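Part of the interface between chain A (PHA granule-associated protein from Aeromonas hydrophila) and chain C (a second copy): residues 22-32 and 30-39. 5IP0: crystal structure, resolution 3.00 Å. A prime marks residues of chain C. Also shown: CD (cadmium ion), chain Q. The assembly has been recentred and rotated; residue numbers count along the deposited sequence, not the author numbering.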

ATOM      1  N   ARG A  22      12.336  14.650  12.846  1.00 87.00           N
ATOM      2  CA  ARG A  22      12.962  14.325  11.573  1.00 87.65           C
ATOM      3  C   ARG A  22      12.861  12.833  11.297  1.00 88.16           C
ATOM      4  O   ARG A  22      12.558  12.418  10.172  1.00 96.74           O
ATOM      5  CB  ARG A  22      14.437  14.751  11.573  1.00 78.79           C
ATOM      6  CG  ARG A  22      14.730  16.100  10.942  1.00 97.53           C
ATOM      7  CD  ARG A  22      14.180  16.140   9.512  1.00116.73           C
ATOM      8  NE  ARG A  22      14.814  15.192   8.593  1.00109.90           N
ATOM      9  CZ  ARG A  22      14.183  14.595   7.578  1.00108.12           C
ATOM     10  NH1 ARG A  22      12.883  14.827   7.336  1.00 91.70           N
ATOM     11  NH2 ARG A  22      14.849  13.750   6.800  1.00104.00           N
ATOM     12  N   TYR A  23      13.076  12.016  12.324  1.00 75.15           N
ATOM     13  CA  TYR A  23      13.065  10.571  12.143  1.00 74.15           C
ATOM     14  C   TYR A  23      11.672  10.053  11.785  1.00 81.91           C
ATOM     15  O   TYR A  23      11.500   9.307  10.805  1.00 73.71           O
ATOM     16  CB  TYR A  23      13.598   9.930  13.420  1.00 87.62           C
ATOM     17  CG  TYR A  23      13.442   8.446  13.486  1.00 95.06           C
ATOM     18  CD1 TYR A  23      14.156   7.624  12.633  1.00 94.13           C
ATOM     19  CD2 TYR A  23      12.565   7.866  14.389  1.00 73.43           C
ATOM     20  CE1 TYR A  23      14.009   6.263  12.679  1.00 90.16           C
ATOM     21  CE2 TYR A  23      12.405   6.508  14.435  1.00 86.70           C
ATOM     22  CZ  TYR A  23      13.137   5.713  13.579  1.00 88.37           C
ATOM     23  OH  TYR A  23      13.002   4.355  13.607  1.00 95.38           O
ATOM     24  N   ASN A  24      10.667  10.441  12.574  1.00 73.08           N
ATOM     25  CA  ASN A  24       9.297  10.035  12.286  1.00 72.23           C
ATOM     26  C   ASN A  24       8.862  10.519  10.911  1.00 81.45           C
ATOM     27  O   ASN A  24       8.299   9.758  10.116  1.00 92.45           O
ATOM     28  CB  ASN A  24       8.362  10.586  13.360  1.00 88.83           C
ATOM     29  CG  ASN A  24       8.691  10.068  14.731  1.00 92.85           C
ATOM     30  OD1 ASN A  24       8.650   8.860  14.974  1.00108.79           O
ATOM     31  ND2 ASN A  24       9.012  10.978  15.644  1.00 75.69           N
ATOM     32  N   GLN A  25       9.106  11.800  10.631  1.00 74.77           N
ATOM     33  CA  GLN A  25       8.828  12.420   9.340  1.00 72.73           C
ATOM     34  C   GLN A  25       9.409  11.583   8.202  1.00 72.02           C
ATOM     35  O   GLN A  25       8.754  11.348   7.174  1.00 71.43           O
ATOM     36  CB  GLN A  25       9.443  13.821   9.352  1.00 83.91           C
ATOM     37  CG  GLN A  25       8.958  14.843   8.330  1.00111.86           C
ATOM     38  CD  GLN A  25       7.637  15.506   8.717  1.00131.61           C
ATOM     39  OE1 GLN A  25       7.581  16.280   9.686  1.00132.42           O
ATOM     40  NE2 GLN A  25       6.578  15.232   7.950  1.00129.83           N
ATOM     41  N   LEU A  26      10.651  11.119   8.383  1.00 72.18           N
ATOM     42  CA  LEU A  26      11.327  10.349   7.345  1.00 71.71           C
ATOM     43  C   LEU A  26      10.598   9.051   7.090  1.00 70.60           C
ATOM     44  O   LEU A  26      10.316   8.702   5.933  1.00 70.05           O
ATOM     45  CB  LEU A  26      12.783  10.079   7.740  1.00 87.54           C
ATOM     46  CG  LEU A  26      13.572   9.110   6.847  1.00 82.14           C
ATOM     47  CD1 LEU A  26      13.739   9.711   5.491  1.00 72.11           C
ATOM     48  CD2 LEU A  26      14.934   8.753   7.412  1.00 72.74           C
ATOM     49  N   LEU A  27      10.271   8.334   8.178  1.00 93.90           N
ATOM     50  CA  LEU A  27       9.520   7.079   8.093  1.00 75.83           C
ATOM     51  C   LEU A  27       8.200   7.265   7.366  1.00 69.05           C
ATOM     52  O   LEU A  27       7.927   6.590   6.364  1.00 68.48           O
ATOM     53  CB  LEU A  27       9.260   6.542   9.495  1.00 69.66           C
ATOM     54  CG  LEU A  27      10.489   6.113  10.278  1.00 70.60           C
ATOM     55  CD1 LEU A  27      10.128   5.579  11.663  1.00 70.40           C
ATOM     56  CD2 LEU A  27      11.196   5.048   9.456  1.00 69.91           C
ATOM     57  N   ALA A  28       7.389   8.215   7.834  1.00 69.42           N
ATOM     58  CA  ALA A  28       6.091   8.449   7.222  1.00 69.19           C
ATOM     59  C   ALA A  28       6.233   8.715   5.733  1.00 74.27           C
ATOM     60  O   ALA A  28       5.450   8.189   4.930  1.00 83.03           O
ATOM     61  CB  ALA A  28       5.394   9.618   7.911  1.00 69.91           C
ATOM     62  N   SER A  29       7.266   9.485   5.343  1.00 72.14           N
ATOM     63  CA  SER A  29       7.499   9.778   3.931  1.00 69.56           C
ATOM     64  C   SER A  29       7.755   8.505   3.144  1.00 71.93           C
ATOM     65  O   SER A  29       7.158   8.279   2.085  1.00 80.69           O
ATOM     66  CB  SER A  29       8.683  10.743   3.769  1.00 80.88           C
ATOM     67  OG  SER A  29       8.960  11.071   2.401  1.00 72.83           O
ATOM     68  N   ASN A  30       8.635   7.648   3.647  1.00 72.72           N
ATOM     69  CA  ASN A  30       8.928   6.455   2.868  1.00 71.00           C
ATOM     70  C   ASN A  30       7.729   5.514   2.796  1.00 72.22           C
ATOM     71  O   ASN A  30       7.520   4.874   1.759  1.00 71.96           O
ATOM     72  CB  ASN A  30      10.168   5.783   3.431  1.00 68.25           C
ATOM     73  CG  ASN A  30      11.417   6.460   2.960  1.00 93.39           C
ATOM     74  OD1 ASN A  30      12.035   6.044   1.977  1.00120.26           O
ATOM     75  ND2 ASN A  30      11.778   7.547   3.628  1.00109.62           N
ATOM     76  N   ILE A  31       6.914   5.447   3.855  1.00 67.40           N
ATOM     77  CA  ILE A  31       5.661   4.690   3.789  1.00 67.00           C
ATOM     78  C   ILE A  31       4.762   5.238   2.680  1.00 66.98           C
ATOM     79  O   ILE A  31       4.221   4.488   1.865  1.00 69.61           O
ATOM     80  CB  ILE A  31       4.950   4.720   5.149  1.00 67.20           C
ATOM     81  CG1 ILE A  31       5.765   3.941   6.167  1.00 67.28           C
ATOM     82  CG2 ILE A  31       3.596   4.076   5.033  1.00 67.01           C
ATOM     83  CD1 ILE A  31       5.238   4.051   7.573  1.00 83.55           C
ATOM     84  N   GLU A  32       4.592   6.556   2.637  1.00 67.46           N
ATOM     85  CA  GLU A  32       3.801   7.200   1.585  1.00 67.67           C
ATOM     86  C   GLU A  32       4.308   6.850   0.189  1.00 68.98           C
ATOM     87  O   GLU A  32       3.519   6.559  -0.719  1.00 78.94           O
ATOM     88  CB  GLU A  32       3.853   8.704   1.800  1.00 68.46           C
ATOM     89  CG  GLU A  32       2.605   9.466   1.469  1.00117.01           C
ATOM     90  CD  GLU A  32       2.737  10.916   1.888  1.00143.57           C
ATOM     91  OE1 GLU A  32       3.774  11.219   2.510  1.00156.72           O
ATOM     92  OE2 GLU A  32       1.820  11.732   1.616  1.00151.72           O
TER
ATOM     93  N   ASN C  30       7.811  -4.120   3.000  1.00 68.93           N
ATOM     94  CA  ASN C  30       8.522  -2.967   3.532  1.00 67.96           C
ATOM     95  C   ASN C  30       7.563  -1.977   4.172  1.00 66.88           C
ATOM     96  O   ASN C  30       7.862  -1.431   5.242  1.00 82.82           O
ATOM     97  CB  ASN C  30       9.347  -2.311   2.432  1.00 80.38           C
ATOM     98  CG  ASN C  30      10.600  -3.089   2.137  1.00 93.42           C
ATOM     99  OD1 ASN C  30      11.473  -3.227   2.994  1.00 91.75           O
ATOM    100  ND2 ASN C  30      10.666  -3.669   0.947  1.00110.07           N
ATOM    101  N   ILE C  31       6.383  -1.775   3.569  1.00 66.53           N
ATOM    102  CA  ILE C  31       5.402  -0.883   4.191  1.00 66.47           C
ATOM    103  C   ILE C  31       5.097  -1.336   5.619  1.00 66.82           C
ATOM    104  O   ILE C  31       5.099  -0.533   6.567  1.00 66.99           O
ATOM    105  CB  ILE C  31       4.112  -0.822   3.354  1.00 66.26           C
ATOM    106  CG1 ILE C  31       4.373  -0.319   1.947  1.00 66.01           C
ATOM    107  CG2 ILE C  31       3.095   0.084   4.043  1.00 66.39           C
ATOM    108  CD1 ILE C  31       3.109  -0.020   1.217  1.00 65.97           C
ATOM    109  N   GLU C  32       4.838  -2.636   5.789  1.00 67.06           N
ATOM    110  CA  GLU C  32       4.489  -3.193   7.094  1.00 67.53           C
ATOM    111  C   GLU C  32       5.600  -2.960   8.106  1.00 67.87           C
ATOM    112  O   GLU C  32       5.365  -2.383   9.175  1.00 70.38           O
ATOM    113  CB  GLU C  32       4.221  -4.687   6.960  1.00 68.75           C
ATOM    114  CG  GLU C  32       2.914  -5.144   6.336  1.00 80.35           C
ATOM    115  CD  GLU C  32       2.720  -6.661   6.511  1.00101.17           C
ATOM    116  OE1 GLU C  32       3.096  -7.210   7.586  1.00 84.17           O
ATOM    117  OE2 GLU C  32       2.254  -7.312   5.538  1.00101.28           O
ATOM    118  N   GLN C  33       6.829  -3.414   7.786  1.00 71.89           N
ATOM    119  CA  GLN C  33       7.970  -3.210   8.691  1.00 68.55           C
ATOM    120  C   GLN C  33       8.139  -1.754   9.103  1.00 79.94           C
ATOM    121  O   GLN C  33       8.382  -1.459  10.284  1.00 84.65           O
ATOM    122  CB  GLN C  33       9.268  -3.694   8.050  1.00 68.83           C
ATOM    123  CG  GLN C  33       9.528  -5.157   8.227  1.00 69.48           C
ATOM    124  CD  GLN C  33      10.426  -5.726   7.155  1.00 94.48           C
ATOM    125  OE1 GLN C  33      10.058  -5.757   5.977  1.00 91.32           O
ATOM    126  NE2 GLN C  33      11.605  -6.205   7.557  1.00 97.93           N
ATOM    127  N   LEU C  34       8.029  -0.827   8.144  1.00 67.94           N
ATOM    128  CA  LEU C  34       8.156   0.582   8.488  1.00 68.00           C
ATOM    129  C   LEU C  34       7.077   1.004   9.463  1.00 68.08           C
ATOM    130  O   LEU C  34       7.366   1.688  10.447  1.00 68.50           O
ATOM    131  CB  LEU C  34       8.091   1.438   7.229  1.00 67.83           C
ATOM    132  CG  LEU C  34       9.347   1.509   6.389  1.00 67.73           C
ATOM    133  CD1 LEU C  34       9.007   2.122   5.094  1.00 67.36           C
ATOM    134  CD2 LEU C  34      10.244   2.416   7.137  1.00 68.32           C
ATOM    135  N   THR C  35       5.831   0.579   9.232  1.00 86.88           N
ATOM    136  CA  THR C  35       4.762   0.886  10.182  1.00 73.19           C
ATOM    137  C   THR C  35       5.083   0.357  11.576  1.00 68.59           C
ATOM    138  O   THR C  35       4.963   1.087  12.565  1.00 68.96           O
ATOM    139  CB  THR C  35       3.435   0.332   9.688  1.00 67.85           C
ATOM    140  OG1 THR C  35       3.210   0.808   8.359  1.00 90.91           O
ATOM    141  CG2 THR C  35       2.321   0.829  10.567  1.00 68.20           C
ATOM    142  N   ARG C  36       5.506  -0.901  11.687  1.00 68.80           N
ATOM    143  CA  ARG C  36       5.860  -1.399  13.012  1.00 69.49           C
ATOM    144  C   ARG C  36       6.981  -0.564  13.632  1.00 80.87           C
ATOM    145  O   ARG C  36       7.051  -0.416  14.857  1.00 70.42           O
ATOM    146  CB  ARG C  36       6.253  -2.885  12.957  1.00 75.82           C
ATOM    147  CG  ARG C  36       5.229  -3.845  12.316  1.00 69.72           C
ATOM    148  CD  ARG C  36       5.963  -5.018  11.652  1.00 69.95           C
ATOM    149  NE  ARG C  36       5.120  -5.736  10.701  1.00 69.74           N
ATOM    150  CZ  ARG C  36       4.433  -6.835  11.015  1.00146.77           C
ATOM    151  NH1 ARG C  36       4.492  -7.346  12.247  1.00142.60           N
ATOM    152  NH2 ARG C  36       3.685  -7.433  10.101  1.00142.29           N
ATOM    153  N   LEU C  37       7.866  -0.001  12.796  1.00 95.94           N
ATOM    154  CA  LEU C  37       8.915   0.898  13.286  1.00 70.07           C
ATOM    155  C   LEU C  37       8.343   2.204  13.818  1.00 70.15           C
ATOM    156  O   LEU C  37       8.797   2.730  14.846  1.00 70.80           O
ATOM    157  CB  LEU C  37       9.920   1.188  12.183  1.00 69.93           C
ATOM    158  CG  LEU C  37      11.363   0.778  12.442  1.00 80.13           C
ATOM    159  CD1 LEU C  37      12.251   1.377  11.358  1.00 70.61           C
ATOM    160  CD2 LEU C  37      11.796   1.245  13.819  1.00 71.49           C
ATOM    161  N   GLN C  38       7.410   2.797  13.076  1.00 69.62           N
ATOM    162  CA  GLN C  38       6.832   4.039  13.547  1.00 69.87           C
ATOM    163  C   GLN C  38       6.077   3.797  14.836  1.00 70.27           C
ATOM    164  O   GLN C  38       6.108   4.632  15.738  1.00 70.84           O
ATOM    165  CB  GLN C  38       5.944   4.678  12.476  1.00 69.41           C
ATOM    166  CG  GLN C  38       5.621   6.121  12.861  1.00 99.65           C
ATOM    167  CD  GLN C  38       5.028   6.964  11.747  1.00112.80           C
ATOM    168  OE1 GLN C  38       5.467   8.101  11.534  1.00108.79           O
ATOM    169  NE2 GLN C  38       4.013   6.437  11.056  1.00106.29           N
ATOM    170  N   LEU C  39       5.417   2.637  14.945  1.00 74.56           N
ATOM    171  CA  LEU C  39       4.719   2.240  16.170  1.00 70.60           C
ATOM    172  C   LEU C  39       5.675   2.067  17.346  1.00 71.32           C
ATOM    173  O   LEU C  39       5.425   2.579  18.443  1.00 71.90           O
ATOM    174  CB  LEU C  39       3.958   0.944  15.930  1.00 70.70           C
ATOM    175  CG  LEU C  39       3.134   0.342  17.071  1.00 71.06           C
ATOM    176  CD1 LEU C  39       2.120   1.314  17.604  1.00 71.31           C
ATOM    177  CD2 LEU C  39       2.451  -0.880  16.534  1.00 71.57           C
TER
HETATM  178 CD    CD Q 201       3.548  13.820   2.676  1.00178.58          CD

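Two helices from two copies of the same protein lie nearly antiparallel, their N-to-C directions 158° apart and their axes 9.6 Å apart at closest approach. Because they run in opposite senses, early residues of chain A meet late residues of chain C: Asn24 lies across from Gln38′, Leu27 from Leu34′, and Ile31 from its own counterpart Ile31′. The facing positions recur every three or four residues, the spacing that keeps one side of a helix turned to its partner. No hydrogen bond crosses between the stretches; backbone amides and carbonyls are paired along each helix, and the contact, burying 500 Å² over both sides, rests on shape and apolar packing.

The CA-to-CB bond of Tyr23 points sideways to chain C, but its long side chain, chi1 in the t well, carries the hydroxyl across: OH of Tyr23 lies 3.3 Å from CD2 of Leu37′, a polar atom against a methyl, close packing without a bond. One residue on, Asn24 meets Gln38′ without a bond. Its O is 3.6 Å from OE1 of Gln38′, two oxygens that neighbour each other, and that carbonyl is already the acceptor for N of Ala28.

Leu27 points toward chain C. Its CD2 meets CD2 of Leu34′ at 3.6 Å and reaches CD1 of Leu37′ at 4.3 Å, while its CD1 rests 4.1 Å from CA of Gln38′. Leu34′ also points toward its partner, so the two leucines meet through their methyls.

At Ala28 the side chain is a single methyl. Its CB points away overall, yet lies 3.9 Å from OE1 of Gln38′, whose extended side chain, t at chi1 and chi2, settles as a knob among Asn24, Leu27, Ala28 and Ile31. Here a polar residue does a packing job, with its NE2 hydrogen-bonded elsewhere in the structure.

Asn30 turns its amide back on its own helix, ND2 of Asn30 donating to O of Leu26 at 3.0 Å; toward the partner, CB of Asn30 lies 4.2 Å from CD1 of Leu34′.

Ile31 has more area covered than any other residue here. It is a knob among Ile31′, Leu34′, Thr35′ and Gln38′: CG1 of Ile31 packs 3.6 Å from CB of Leu34′, its CG2 meets CG2 of Ile31′ at 4.1 Å, and its CD1 lies 3.9 Å from OG1 of Thr35′. OG1 of Thr35′ donates to O of Ile31′ at 2.9 Å, so its polarity is answered within its own helix.

Glu32 points away and binds cadmium, OE1 of Glu32 lying 2.6 Å from CD of the ion, leaving the charge off the apolar seam.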